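PDB 3UGS: isoprenyl transferase from Campylobacter jejuni, which probably condenses isopentenyl diphosphate with allylic diphosphates, using magnesium, to build polyprenyl chains such as undecaprenyl diphosphate. Local coordinates for residues S60-K65 and L181-L186; R80-A85 and R110-L115; E87-E90 and R95-A98; E157-N162 and L185-S190. All coordinates share one frame; numbering follows the deposited sequence.

Contact 1 of 4, residues S60-K65 and L181-L186. With FFT ((2Z,6Z)-3,7,11-trimethyldodeca-2,6,10-trien-1-yl dihydrogen phosphate), chain C.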
loop_
_atom_site.group_PDB
_atom_site.type_symbol
_atom_site.label_atom_id
_atom_site.label_comp_id
_atom_site.label_asym_id
_atom_site.label_seq_id
_atom_site.Cartn_x
_atom_site.Cartn_y
_atom_site.Cartn_z
ATOM N N SER A 60 -1.944 -14.589 -6.488
ATOM C CA SER A 60 -2.272 -13.286 -7.033
ATOM C C SER A 60 -2.454 -13.287 -8.524
ATOM O O SER A 60 -2.188 -14.277 -9.183
ATOM C CB SER A 60 -1.188 -12.271 -6.680
ATOM O OG SER A 60 0.017 -12.604 -7.338
ATOM N N THR A 61 -2.898 -12.149 -9.050
ATOM C CA THR A 61 -3.102 -12.007 -10.502
ATOM C C THR A 61 -1.772 -12.126 -11.272
ATOM O O THR A 61 -1.693 -12.738 -12.323
ATOM C CB THR A 61 -3.847 -10.718 -10.895
ATOM O OG1 THR A 61 -3.307 -9.585 -10.172
ATOM C CG2 THR A 61 -5.373 -10.896 -10.632
ATOM N N GLU A 62 -0.729 -11.556 -10.707
ATOM C CA GLU A 62 0.653 -11.623 -11.310
ATOM C C GLU A 62 1.289 -13.032 -11.250
ATOM O O GLU A 62 2.075 -13.414 -12.114
ATOM C CB GLU A 62 1.621 -10.641 -10.650
ATOM C CG GLU A 62 1.308 -9.189 -10.927
ATOM C CD GLU A 62 0.073 -8.746 -10.131
ATOM O OE1 GLU A 62 -0.917 -8.317 -10.770
ATOM O OE2 GLU A 62 0.094 -8.887 -8.858
ATOM N N ASN A 63 0.913 -13.776 -10.220
ATOM C CA ASN A 63 1.362 -15.172 -10.020
ATOM C C ASN A 63 1.059 -16.063 -11.234
ATOM O O ASN A 63 1.658 -17.131 -11.428
ATOM C CB ASN A 63 0.754 -15.823 -8.774
ATOM C CG ASN A 63 1.352 -15.291 -7.463
ATOM O OD1 ASN A 63 0.724 -15.392 -6.396
ATOM N ND2 ASN A 63 2.534 -14.739 -7.530
ATOM N N TRP A 64 0.120 -15.609 -12.055
ATOM C CA TRP A 64 -0.229 -16.345 -13.308
ATOM C C TRP A 64 0.904 -16.392 -14.304
ATOM O O TRP A 64 0.871 -17.131 -15.268
ATOM C CB TRP A 64 -1.454 -15.763 -13.965
ATOM C CG TRP A 64 -2.718 -16.061 -13.215
ATOM C CD1 TRP A 64 -3.559 -15.171 -12.539
ATOM C CD2 TRP A 64 -3.318 -17.369 -13.036
ATOM N NE1 TRP A 64 -4.609 -15.834 -11.972
ATOM C CE2 TRP A 64 -4.536 -17.158 -12.250
ATOM C CE3 TRP A 64 -2.998 -18.640 -13.450
ATOM C CZ2 TRP A 64 -5.376 -18.212 -11.906
ATOM C CZ3 TRP A 64 -3.844 -19.676 -13.105
ATOM C CH2 TRP A 64 -5.000 -19.476 -12.333
ATOM N N LYS A 65 1.912 -15.576 -14.084
ATOM C CA LYS A 65 3.070 -15.528 -15.002
ATOM C C LYS A 65 4.206 -16.396 -14.494
ATOM O O LYS A 65 5.274 -16.515 -15.112
ATOM C CB LYS A 65 3.569 -14.114 -15.223
ATOM C CG LYS A 65 2.653 -13.278 -16.117
ATOM C CD LYS A 65 2.249 -11.989 -15.409
ATOM N N LEU A 181 4.330 -5.018 -0.412
ATOM C CA LEU A 181 2.913 -5.456 -0.252
ATOM C C LEU A 181 2.431 -6.372 -1.343
ATOM O O LEU A 181 1.444 -7.056 -1.220
ATOM C CB LEU A 181 1.949 -4.278 -0.132
ATOM C CG LEU A 181 2.174 -3.400 1.138
ATOM C CD1 LEU A 181 0.958 -2.514 1.352
ATOM C CD2 LEU A 181 2.434 -4.229 2.381
ATOM N N SER A 182 3.172 -6.341 -2.419
ATOM C CA SER A 182 2.906 -7.171 -3.585
ATOM C C SER A 182 1.430 -7.263 -3.947
ATOM O O SER A 182 0.833 -8.322 -3.923
ATOM C CB SER A 182 3.469 -8.562 -3.377
ATOM O OG SER A 182 4.867 -8.477 -3.387
ATOM N N ASN A 183 0.857 -6.123 -4.282
ATOM C CA ASN A 183 -0.546 -6.036 -4.795
ATOM C C ASN A 183 -1.587 -6.631 -3.845
ATOM O O ASN A 183 -2.625 -7.154 -4.254
ATOM C CB ASN A 183 -0.667 -6.713 -6.162
ATOM C CG ASN A 183 -1.722 -6.069 -7.061
ATOM O OD1 ASN A 183 -2.265 -5.020 -6.737
ATOM N ND2 ASN A 183 -2.019 -6.704 -8.188
ATOM N N PHE A 184 -1.253 -6.551 -2.560
ATOM C CA PHE A 184 -2.093 -7.112 -1.501
ATOM C C PHE A 184 -2.858 -6.038 -0.746
ATOM O O PHE A 184 -2.298 -5.284 0.048
ATOM C CB PHE A 184 -1.280 -8.000 -0.535
ATOM C CG PHE A 184 -2.129 -8.859 0.377
ATOM C CD1 PHE A 184 -3.237 -9.539 -0.092
ATOM C CD2 PHE A 184 -1.800 -8.994 1.713
ATOM C CE1 PHE A 184 -4.005 -10.319 0.761
ATOM C CE2 PHE A 184 -2.564 -9.759 2.568
ATOM C CZ PHE A 184 -3.667 -10.429 2.088
ATOM N N LEU A 185 -4.162 -5.988 -1.009
ATOM C CA LEU A 185 -5.076 -5.101 -0.238
ATOM C C LEU A 185 -4.592 -3.635 -0.104
ATOM O O LEU A 185 -4.653 -2.976 0.946
ATOM C CB LEU A 185 -5.234 -5.645 1.164
ATOM C CG LEU A 185 -5.804 -7.075 1.267
ATOM C CD1 LEU A 185 -5.753 -7.538 2.720
ATOM C CD2 LEU A 185 -7.217 -7.144 0.665
ATOM N N LEU A 186 -4.119 -3.110 -1.204
ATOM C CA LEU A 186 -3.558 -1.730 -1.198
ATOM C C LEU A 186 -4.536 -0.668 -0.667
ATOM O O LEU A 186 -4.211 0.211 0.137
ATOM C CB LEU A 186 -3.046 -1.363 -2.575
ATOM C CG LEU A 186 -1.868 -2.261 -3.043
ATOM C CD1 LEU A 186 -1.511 -2.022 -4.534
ATOM C CD2 LEU A 186 -0.640 -2.085 -2.144
HETATM O O3 FFT C . 6.249 -10.344 -2.213
HETATM P P FFT C . 6.438 -11.803 -2.534
HETATM O O1 FFT C . 6.787 -12.630 -1.334
HETATM O O2 FFT C . 7.299 -11.977 -3.772
HETATM O O FFT C . 5.004 -12.415 -2.979
HETATM C C14 FFT C . 3.950 -12.616 -2.013
HETATM C C13 FFT C . 2.652 -12.990 -2.692
HETATM C C11 FFT C . 1.984 -14.104 -2.406
HETATM C C12 FFT C . 0.721 -14.422 -3.111
HETATM C C10 FFT C . 2.421 -15.028 -1.303
HETATM C C9 FFT C . 2.607 -16.438 -1.781
HETATM C C8 FFT C . 3.342 -17.242 -0.724
HETATM C C6 FFT C . 2.752 -18.264 -0.074
HETATM C C7 FFT C . 3.493 -19.081 0.958
HETATM C C5 FFT C . 1.323 -18.608 -0.389
HETATM C C4 FFT C . 1.188 -20.097 -0.170
HETATM C C3 FFT C . -0.079 -20.650 -0.778
HETATM C C1 FFT C . -0.528 -21.862 -0.372
HETATM C C2 FFT C . 0.230 -22.654 0.681
HETATM C C FFT C . -1.801 -22.409 -0.984
HETATM O O HOH W 1 -4.182 -6.883 -10.006
#
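N183 turns its amide NH2 onto the carboxylate of E62, and the firmer part of the contact is this polar grip. ND2 lies 3.1 Å from E62 OE2, meeting it on the syn side, though tilted out of the carboxylate plane, with an N-H...O angle of 158° and close to the plane of the amide; a second bond from ND2 to E62 OE1 is weak. The two flat groups are turned 46° apart. From above the carboxylate plane T61 OG1 donates to E62 OE1 at 2.8 Å, while OE2 is shared with the hydroxyl of Y191 of the second subunit. N183 is held at its other end, where OD1 accepts from the backbone N of R137. These loops flank the substrate pocket of a cis-prenyltransferase: S182 OG donates to phosphate oxygen O3 of FFT at 2.6 Å, and N63, probably the proton acceptor, places OD1 3.4 Å from FFT C12. In the same turn S60 OG accepts from N63 N at 3.2 Å, an ST motif. The looser side lies beyond partly exposed T61, where OG1 stands 3.7 Å from N183 ND2 and a water bridges the two, donating to the hydroxyl and accepting from the amide.

Contact 2 of 4, residues R80-A85 and R110-L115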
loop_
_atom_site.group_PDB
_atom_site.type_symbol
_atom_site.label_atom_id
_atom_site.label_comp_id
_atom_site.label_asym_id
_atom_site.label_seq_id
_atom_site.Cartn_x
_atom_site.Cartn_y
_atom_site.Cartn_z
ATOM N N ARG A 80 -5.391 -29.077 -0.805
ATOM C CA ARG A 80 -5.180 -29.734 0.497
ATOM C C ARG A 80 -5.778 -28.876 1.610
ATOM O O ARG A 80 -6.458 -29.360 2.492
ATOM C CB ARG A 80 -3.702 -30.022 0.801
ATOM C CG ARG A 80 -3.045 -30.936 -0.234
ATOM C CD ARG A 80 -2.288 -32.098 0.391
ATOM N NE ARG A 80 -0.994 -31.706 0.953
ATOM C CZ ARG A 80 0.176 -31.764 0.306
ATOM N NH1 ARG A 80 0.242 -32.198 -0.957
ATOM N NH2 ARG A 80 1.293 -31.380 0.928
ATOM N N CYS A 81 -5.524 -27.582 1.526
ATOM C CA CYS A 81 -6.011 -26.620 2.549
ATOM C C CYS A 81 -7.517 -26.456 2.506
ATOM O O CYS A 81 -8.182 -26.227 3.511
ATOM C CB CYS A 81 -5.381 -25.249 2.405
ATOM S SG CYS A 81 -3.602 -25.279 2.649
ATOM N N LEU A 82 -8.043 -26.499 1.308
ATOM C CA LEU A 82 -9.494 -26.376 1.144
ATOM C C LEU A 82 -10.205 -27.561 1.819
ATOM O O LEU A 82 -11.234 -27.417 2.448
ATOM C CB LEU A 82 -9.894 -26.306 -0.326
ATOM C CG LEU A 82 -9.661 -24.925 -0.958
ATOM C CD1 LEU A 82 -10.058 -24.936 -2.424
ATOM C CD2 LEU A 82 -10.387 -23.836 -0.180
ATOM N N ASP A 83 -9.599 -28.719 1.668
ATOM C CA ASP A 83 -10.081 -29.971 2.309
ATOM C C ASP A 83 -10.066 -29.888 3.836
ATOM O O ASP A 83 -11.053 -30.166 4.502
ATOM C CB ASP A 83 -9.263 -31.175 1.855
ATOM C CG ASP A 83 -9.509 -31.543 0.372
ATOM O OD1 ASP A 83 -10.589 -31.230 -0.192
ATOM O OD2 ASP A 83 -8.599 -32.164 -0.215
ATOM N N GLU A 84 -8.942 -29.458 4.379
ATOM C CA GLU A 84 -8.799 -29.212 5.852
ATOM C C GLU A 84 -9.922 -28.317 6.345
ATOM O O GLU A 84 -10.550 -28.557 7.367
ATOM C CB GLU A 84 -7.469 -28.551 6.241
ATOM C CG GLU A 84 -6.323 -29.526 6.438
ATOM C CD GLU A 84 -6.289 -30.155 7.824
ATOM O OE1 GLU A 84 -7.045 -29.704 8.714
ATOM O OE2 GLU A 84 -5.493 -31.109 8.019
ATOM N N ALA A 85 -10.165 -27.287 5.562
ATOM C CA ALA A 85 -11.204 -26.277 5.893
ATOM C C ALA A 85 -12.612 -26.866 5.772
ATOM O O ALA A 85 -13.507 -26.550 6.529
ATOM C CB ALA A 85 -11.053 -25.017 5.032
ATOM N N ARG A 110 -13.167 -23.664 -8.064
ATOM C CA ARG A 110 -14.230 -22.668 -7.836
ATOM C C ARG A 110 -15.387 -23.275 -7.022
ATOM O O ARG A 110 -15.862 -22.725 -6.018
ATOM C CB ARG A 110 -14.737 -22.077 -9.157
ATOM N N GLU A 111 -15.791 -24.450 -7.459
ATOM C CA GLU A 111 -16.885 -25.205 -6.814
ATOM C C GLU A 111 -16.509 -25.627 -5.382
ATOM O O GLU A 111 -17.307 -25.569 -4.451
ATOM C CB GLU A 111 -17.257 -26.441 -7.653
ATOM N N LYS A 112 -15.274 -26.048 -5.217
ATOM C CA LYS A 112 -14.790 -26.492 -3.921
ATOM C C LYS A 112 -14.674 -25.316 -2.946
ATOM O O LYS A 112 -14.951 -25.416 -1.776
ATOM C CB LYS A 112 -13.455 -27.150 -4.120
ATOM C CG LYS A 112 -13.032 -28.036 -2.986
ATOM C CD LYS A 112 -11.693 -28.664 -3.306
ATOM C CE LYS A 112 -11.406 -29.786 -2.339
ATOM N NZ LYS A 112 -10.489 -30.788 -2.944
ATOM N N ILE A 113 -14.269 -24.186 -3.478
ATOM C CA ILE A 113 -14.312 -22.899 -2.742
ATOM C C ILE A 113 -15.730 -22.581 -2.307
ATOM O O ILE A 113 -15.978 -22.282 -1.148
ATOM C CB ILE A 113 -13.788 -21.706 -3.581
ATOM C CG1 ILE A 113 -12.262 -21.737 -3.639
ATOM C CG2 ILE A 113 -14.238 -20.370 -2.998
ATOM C CD1 ILE A 113 -11.695 -21.087 -4.879
ATOM N N THR A 114 -16.629 -22.623 -3.271
ATOM C CA THR A 114 -18.046 -22.283 -3.035
ATOM C C THR A 114 -18.626 -23.188 -1.967
ATOM O O THR A 114 -19.380 -22.787 -1.111
ATOM C CB THR A 114 -18.930 -22.457 -4.272
ATOM O OG1 THR A 114 -18.497 -23.640 -4.946
ATOM C CG2 THR A 114 -18.852 -21.237 -5.213
ATOM N N LEU A 115 -18.210 -24.422 -2.036
ATOM C CA LEU A 115 -18.660 -25.445 -1.099
ATOM C C LEU A 115 -18.328 -25.084 0.336
ATOM O O LEU A 115 -19.210 -25.016 1.209
ATOM C CB LEU A 115 -18.021 -26.796 -1.424
ATOM C CG LEU A 115 -18.781 -27.997 -0.815
ATOM C CD1 LEU A 115 -20.182 -28.142 -1.416
ATOM C CD2 LEU A 115 -17.959 -29.282 -0.986
#
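K112 sends its chain toward helix 80-85 because CG is anti to its backbone N (chi1 -161°) and every later torsion is extended, so the straight chain carries the ammonium group across to D83. In L82, CG lies anti to the carbonyl carbon (chi1 -78°), and its branches are thereby carried into the groove between the two helices. What results is a contact in two layers. In the inner one, L82 CD1 rests 4.1 Å from I113 CG1 and 4.2 Å from K112 CD, the methyl touching a branch of the isoleucine and the flank of the lysine at once. In the outer, partly exposed layer, K112 NZ forms a salt bridge with D83 OD1. The modelled position of that oxygen is doubtful, so the bridge is better read as a pairing of charges than as a precise geometry. NZ has a second acidic partner in D79, one turn earlier on the same helix, and two carboxylates would be expected to favour the protonated amine. The segment axes approach to 10.2 Å and run 24° from parallel. That near-parallel course suits two helices that each lead from one parallel strand to another. Helix 68-88 connects strand 53-60 to strand 94-99, helix 107-120 connects 94-99 to 126-134, and beneath the pair L82 packs on L96 and I113 on A98 of strand 94-99.

Contact 3 of 4, residues E87-E90 and R95-A98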
loop_
_atom_site.group_PDB
_atom_site.type_symbol
_atom_site.label_atom_id
_atom_site.label_comp_id
_atom_site.label_asym_id
_atom_site.label_seq_id
_atom_site.Cartn_x
_atom_site.Cartn_y
_atom_site.Cartn_z
ATOM N N GLU A 87 -13.168 -29.842 6.394
ATOM C CA GLU A 87 -13.156 -30.741 7.564
ATOM C C GLU A 87 -13.345 -30.001 8.895
ATOM O O GLU A 87 -14.254 -30.263 9.689
ATOM C CB GLU A 87 -11.849 -31.548 7.621
ATOM C CG GLU A 87 -11.541 -32.147 8.993
ATOM C CD GLU A 87 -10.433 -33.193 8.961
ATOM O OE1 GLU A 87 -9.234 -32.807 8.854
ATOM O OE2 GLU A 87 -10.764 -34.400 9.054
ATOM N N LYS A 88 -12.443 -29.064 9.093
ATOM C CA LYS A 88 -12.214 -28.418 10.417
ATOM C C LYS A 88 -12.892 -27.084 10.663
ATOM O O LYS A 88 -12.987 -26.671 11.792
ATOM C CB LYS A 88 -10.717 -28.236 10.677
ATOM C CG LYS A 88 -9.970 -29.559 10.869
ATOM C CD LYS A 88 -8.477 -29.375 11.092
ATOM C CE LYS A 88 -7.767 -30.718 11.278
ATOM N NZ LYS A 88 -6.300 -30.529 11.477
ATOM N N PHE A 89 -13.399 -26.432 9.626
ATOM C CA PHE A 89 -13.839 -25.002 9.759
ATOM C C PHE A 89 -15.143 -24.765 10.511
ATOM O O PHE A 89 -15.182 -23.992 11.465
ATOM C CB PHE A 89 -13.888 -24.259 8.427
ATOM C CG PHE A 89 -12.674 -23.404 8.161
ATOM C CD1 PHE A 89 -12.788 -22.217 7.439
ATOM C CD2 PHE A 89 -11.424 -23.785 8.607
ATOM C CE1 PHE A 89 -11.682 -21.429 7.194
ATOM C CE2 PHE A 89 -10.314 -23.000 8.360
ATOM C CZ PHE A 89 -10.443 -21.824 7.647
ATOM N N GLU A 90 -16.210 -25.398 10.065
ATOM C CA GLU A 90 -17.564 -25.055 10.589
ATOM C C GLU A 90 -17.792 -25.530 11.996
ATOM O O GLU A 90 -18.607 -24.970 12.717
ATOM C CB GLU A 90 -18.713 -25.527 9.698
ATOM C CG GLU A 90 -19.373 -26.826 10.125
ATOM C CD GLU A 90 -20.870 -26.679 10.376
ATOM O OE1 GLU A 90 -21.650 -26.687 9.384
ATOM O OE2 GLU A 90 -21.260 -26.583 11.572
ATOM N N ARG A 95 -15.533 -18.906 9.597
ATOM C CA ARG A 95 -16.049 -18.640 8.247
ATOM C C ARG A 95 -14.897 -18.477 7.259
ATOM O O ARG A 95 -13.849 -17.900 7.571
ATOM C CB ARG A 95 -16.921 -17.389 8.225
ATOM C CG ARG A 95 -17.760 -17.225 6.966
ATOM C CD ARG A 95 -18.309 -15.819 6.770
ATOM N NE ARG A 95 -19.223 -15.788 5.638
ATOM C CZ ARG A 95 -19.544 -14.707 4.931
ATOM N NH1 ARG A 95 -19.048 -13.519 5.239
ATOM N NH2 ARG A 95 -20.365 -14.818 3.887
ATOM N N LEU A 96 -15.101 -19.019 6.072
ATOM C CA LEU A 96 -14.173 -18.803 4.944
ATOM C C LEU A 96 -14.801 -18.006 3.807
ATOM O O LEU A 96 -15.873 -18.310 3.311
ATOM C CB LEU A 96 -13.604 -20.101 4.379
ATOM C CG LEU A 96 -12.631 -19.856 3.196
ATOM C CD1 LEU A 96 -11.228 -19.482 3.654
ATOM C CD2 LEU A 96 -12.549 -21.057 2.271
ATOM N N ARG A 97 -14.063 -16.993 3.397
ATOM C CA ARG A 97 -14.416 -16.171 2.229
ATOM C C ARG A 97 -13.263 -16.045 1.272
ATOM O O ARG A 97 -12.148 -15.728 1.672
ATOM C CB ARG A 97 -14.792 -14.769 2.633
ATOM C CG ARG A 97 -16.063 -14.691 3.424
ATOM C CD ARG A 97 -16.405 -13.223 3.699
ATOM N N ALA A 98 -13.570 -16.280 0.015
ATOM C CA ALA A 98 -12.643 -16.071 -1.079
ATOM C C ALA A 98 -12.806 -14.667 -1.695
ATOM O O ALA A 98 -13.864 -14.109 -1.781
ATOM C CB ALA A 98 -12.776 -17.156 -2.116
#
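The ring of F89 meets the start of the L96 side chain, and this is where the two segments touch most closely. Its CE1 lies 3.7 Å from L96 CB and its CD1 3.8 Å from the same atom, so the CD1-CE1 bond of the ring lies against the beta carbon, with L96 CD1 a little farther from CE1 at 4.1 Å. The approach is oblique, and the carbonyl oxygen of R95 stands near CE1 at 4.2 Å. In L96 the CG branch is anti to the backbone N (chi1 180°), which directs CG onward along the strand, while the phenyl group lies against CB. The next shell fixes both partners. F89 also packs on T120 of helix 107-120, whose hydroxyl oxygen is hydrogen-bonded to L96 N, while the L96 side chain also packs on V116 of that helix and on V128 and L130 of strand 126-134. Backbone bonds from R95 and R97 to strand 126-134 hold strand 94-99, outermost within this chain, in the parallel sheet. On the helical side, K88 O is bonded to N92 ND2 in the short link that turns the chain from helix 68-88 into the strand. Between F89 and L96 themselves the chemistry is apolar, with shape rather than direction setting the fit; the directional bonds that position the pair are made to other strands, helices and turns.

Contact 4 of 4, residues E157-N162 and L185-S190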
loop_
_atom_site.group_PDB
_atom_site.type_symbol
_atom_site.label_atom_id
_atom_site.label_comp_id
_atom_site.label_asym_id
_atom_site.label_seq_id
_atom_site.Cartn_x
_atom_site.Cartn_y
_atom_site.Cartn_z
ATOM N N GLU A 157 -16.099 6.516 -0.571
ATOM C CA GLU A 157 -16.965 5.696 0.254
ATOM C C GLU A 157 -17.628 4.618 -0.554
ATOM O O GLU A 157 -17.665 3.467 -0.156
ATOM C CB GLU A 157 -18.000 6.519 0.950
ATOM C CG GLU A 157 -17.397 7.634 1.813
ATOM C CD GLU A 157 -17.022 8.922 1.033
ATOM O OE1 GLU A 157 -16.805 8.904 -0.212
ATOM O OE2 GLU A 157 -16.909 9.980 1.693
ATOM N N ASN A 158 -18.118 4.991 -1.714
ATOM C CA ASN A 158 -18.805 4.017 -2.540
ATOM C C ASN A 158 -17.900 2.934 -3.075
ATOM O O ASN A 158 -18.275 1.792 -3.180
ATOM C CB ASN A 158 -19.576 4.684 -3.674
ATOM C CG ASN A 158 -20.903 5.295 -3.196
ATOM O OD1 ASN A 158 -21.550 4.754 -2.313
ATOM N ND2 ASN A 158 -21.303 6.414 -3.787
ATOM N N LEU A 159 -16.681 3.305 -3.413
ATOM C CA LEU A 159 -15.716 2.348 -3.931
ATOM C C LEU A 159 -15.296 1.393 -2.822
ATOM O O LEU A 159 -15.207 0.210 -3.002
ATOM C CB LEU A 159 -14.537 3.083 -4.528
ATOM C CG LEU A 159 -13.237 2.436 -5.026
ATOM C CD1 LEU A 159 -12.456 1.688 -3.951
ATOM C CD2 LEU A 159 -13.529 1.552 -6.206
ATOM N N THR A 160 -15.065 1.930 -1.651
ATOM C CA THR A 160 -14.769 1.100 -0.488
ATOM C C THR A 160 -15.805 0.004 -0.285
ATOM O O THR A 160 -15.489 -1.168 -0.166
ATOM C CB THR A 160 -14.680 1.976 0.773
ATOM O OG1 THR A 160 -13.648 2.942 0.555
ATOM C CG2 THR A 160 -14.396 1.198 1.979
ATOM N N GLN A 161 -17.049 0.421 -0.226
ATOM C CA GLN A 161 -18.176 -0.498 0.092
ATOM C C GLN A 161 -18.400 -1.557 -0.999
ATOM O O GLN A 161 -19.116 -2.513 -0.818
ATOM C CB GLN A 161 -19.499 0.241 0.336
ATOM C CG GLN A 161 -19.492 1.088 1.594
ATOM C CD GLN A 161 -18.815 0.373 2.786
ATOM O OE1 GLN A 161 -17.778 0.864 3.336
ATOM N NE2 GLN A 161 -19.403 -0.783 3.217
ATOM N N ASN A 162 -17.808 -1.343 -2.137
ATOM C CA ASN A 162 -17.940 -2.289 -3.256
ATOM C C ASN A 162 -16.716 -3.150 -3.530
ATOM O O ASN A 162 -16.704 -3.973 -4.465
ATOM C CB ASN A 162 -18.416 -1.596 -4.537
ATOM C CG ASN A 162 -19.903 -1.271 -4.488
ATOM O OD1 ASN A 162 -20.736 -2.165 -4.720
ATOM N ND2 ASN A 162 -20.245 -0.016 -4.153
ATOM N N LEU A 185 -4.162 -5.988 -1.009
ATOM C CA LEU A 185 -5.076 -5.101 -0.238
ATOM C C LEU A 185 -4.592 -3.635 -0.104
ATOM O O LEU A 185 -4.653 -2.976 0.946
ATOM C CB LEU A 185 -5.234 -5.645 1.164
ATOM C CG LEU A 185 -5.804 -7.075 1.267
ATOM C CD1 LEU A 185 -5.753 -7.538 2.720
ATOM C CD2 LEU A 185 -7.217 -7.144 0.665
ATOM N N LEU A 186 -4.119 -3.110 -1.204
ATOM C CA LEU A 186 -3.558 -1.730 -1.198
ATOM C C LEU A 186 -4.536 -0.668 -0.667
ATOM O O LEU A 186 -4.211 0.211 0.137
ATOM C CB LEU A 186 -3.046 -1.363 -2.575
ATOM C CG LEU A 186 -1.868 -2.261 -3.043
ATOM C CD1 LEU A 186 -1.511 -2.022 -4.534
ATOM C CD2 LEU A 186 -0.640 -2.085 -2.144
ATOM N N TRP A 187 -5.743 -0.726 -1.169
ATOM C CA TRP A 187 -6.753 0.279 -0.791
ATOM C C TRP A 187 -7.034 0.253 0.709
ATOM O O TRP A 187 -7.023 1.262 1.423
ATOM C CB TRP A 187 -8.035 0.076 -1.571
ATOM C CG TRP A 187 -9.111 1.078 -1.257
ATOM C CD1 TRP A 187 -9.944 1.112 -0.168
ATOM C CD2 TRP A 187 -9.498 2.216 -2.074
ATOM N NE1 TRP A 187 -10.792 2.173 -0.263
ATOM C CE2 TRP A 187 -10.583 2.847 -1.393
ATOM C CE3 TRP A 187 -9.079 2.720 -3.301
ATOM C CZ2 TRP A 187 -11.200 3.938 -1.897
ATOM C CZ3 TRP A 187 -9.673 3.827 -3.787
ATOM C CH2 TRP A 187 -10.735 4.428 -3.109
ATOM N N GLN A 188 -7.271 -0.952 1.168
ATOM C CA GLN A 188 -7.567 -1.250 2.580
ATOM C C GLN A 188 -6.407 -0.861 3.539
ATOM O O GLN A 188 -6.588 -0.532 4.719
ATOM C CB GLN A 188 -7.929 -2.701 2.749
ATOM C CG GLN A 188 -9.207 -3.137 2.044
ATOM C CD GLN A 188 -8.912 -3.681 0.632
ATOM O OE1 GLN A 188 -7.830 -3.449 0.094
ATOM N NE2 GLN A 188 -9.870 -4.429 0.047
ATOM N N CYS A 189 -5.217 -0.860 2.981
ATOM C CA CYS A 189 -3.996 -0.645 3.764
ATOM C C CYS A 189 -3.556 0.809 3.845
ATOM O O CYS A 189 -2.480 1.112 4.335
ATOM C CB CYS A 189 -2.843 -1.505 3.208
ATOM S SG CYS A 189 -2.917 -3.270 3.726
ATOM N N SER A 190 -4.376 1.719 3.350
ATOM C CA SER A 190 -3.931 3.125 3.230
ATOM C C SER A 190 -3.301 3.607 4.523
ATOM O O SER A 190 -2.221 4.221 4.518
ATOM C CB SER A 190 -5.046 4.090 2.811
ATOM O OG SER A 190 -6.159 3.955 3.627
#
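The loop between strands 171-175 and 193-197 makes a type I turn from W187 to S190 beside the dimer interface, and the indole at the head of that turn is received by L159 and T160 of helix 156-161. The two residues use different parts of the ring. L159 lays CD1 over one face of the six-membered ring in a CH-pi contact, with CG 3.7 Å from W187 CH2; the spacing of the methyl is modelled too tightly to be taken literally. T160 instead stands at the edge, where W187 NE1 donates to OG1 at 3.1 Å. The bond is bent, with an N-H...O angle of 140°, and the hydroxyl oxygen is tilted 19° from the ring plane. T160 chi1 of -59° sets OG1 beside its own backbone N, where it also bonds to the carbonyl oxygen of E156 one turn back. Because that carbonyl can only accept, the hydroxyl spends its proton on the helix and keeps its oxygen for the indole, so the buried N-H is satisfied. Farther along the segment, N162 ND2 donates to N158 O at 2.8 Å. Around the pair, W187 packs on I140 of its own chain and on I140 of the second subunit, I141 of the second subunit packs on L159, and R137 of the second subunit bonds to W187 O. The indole thus joins helix 156-161 to the loop between parallel strands 171-175 and 193-197, beside the subunit interface of a homodimeric UPP synthase.

In the fold
Contacts 2 and 3 belong together: both use helix 68-88 and their centres lie 8 Å apart. Contact 2 pairs that helix with helix 107-120, and contact 3 sets its end and what follows against strand 94-99, outermost in this chain. Contacts 1 and 4 share L185 and L186 and both touch the second subunit, with centres 16 Å apart. Contact 4 is the buried one; the other three are partly buried. Chemistry follows place. Beside the bound phosphate, contact 1 is almost wholly polar and includes a water, whereas contact 3, away from the annotated sites, is apolar. Contact 2 combines an apolar inner layer with charges near the surface, and contact 4 meets an aromatic ring with both a methyl and a hydroxyl.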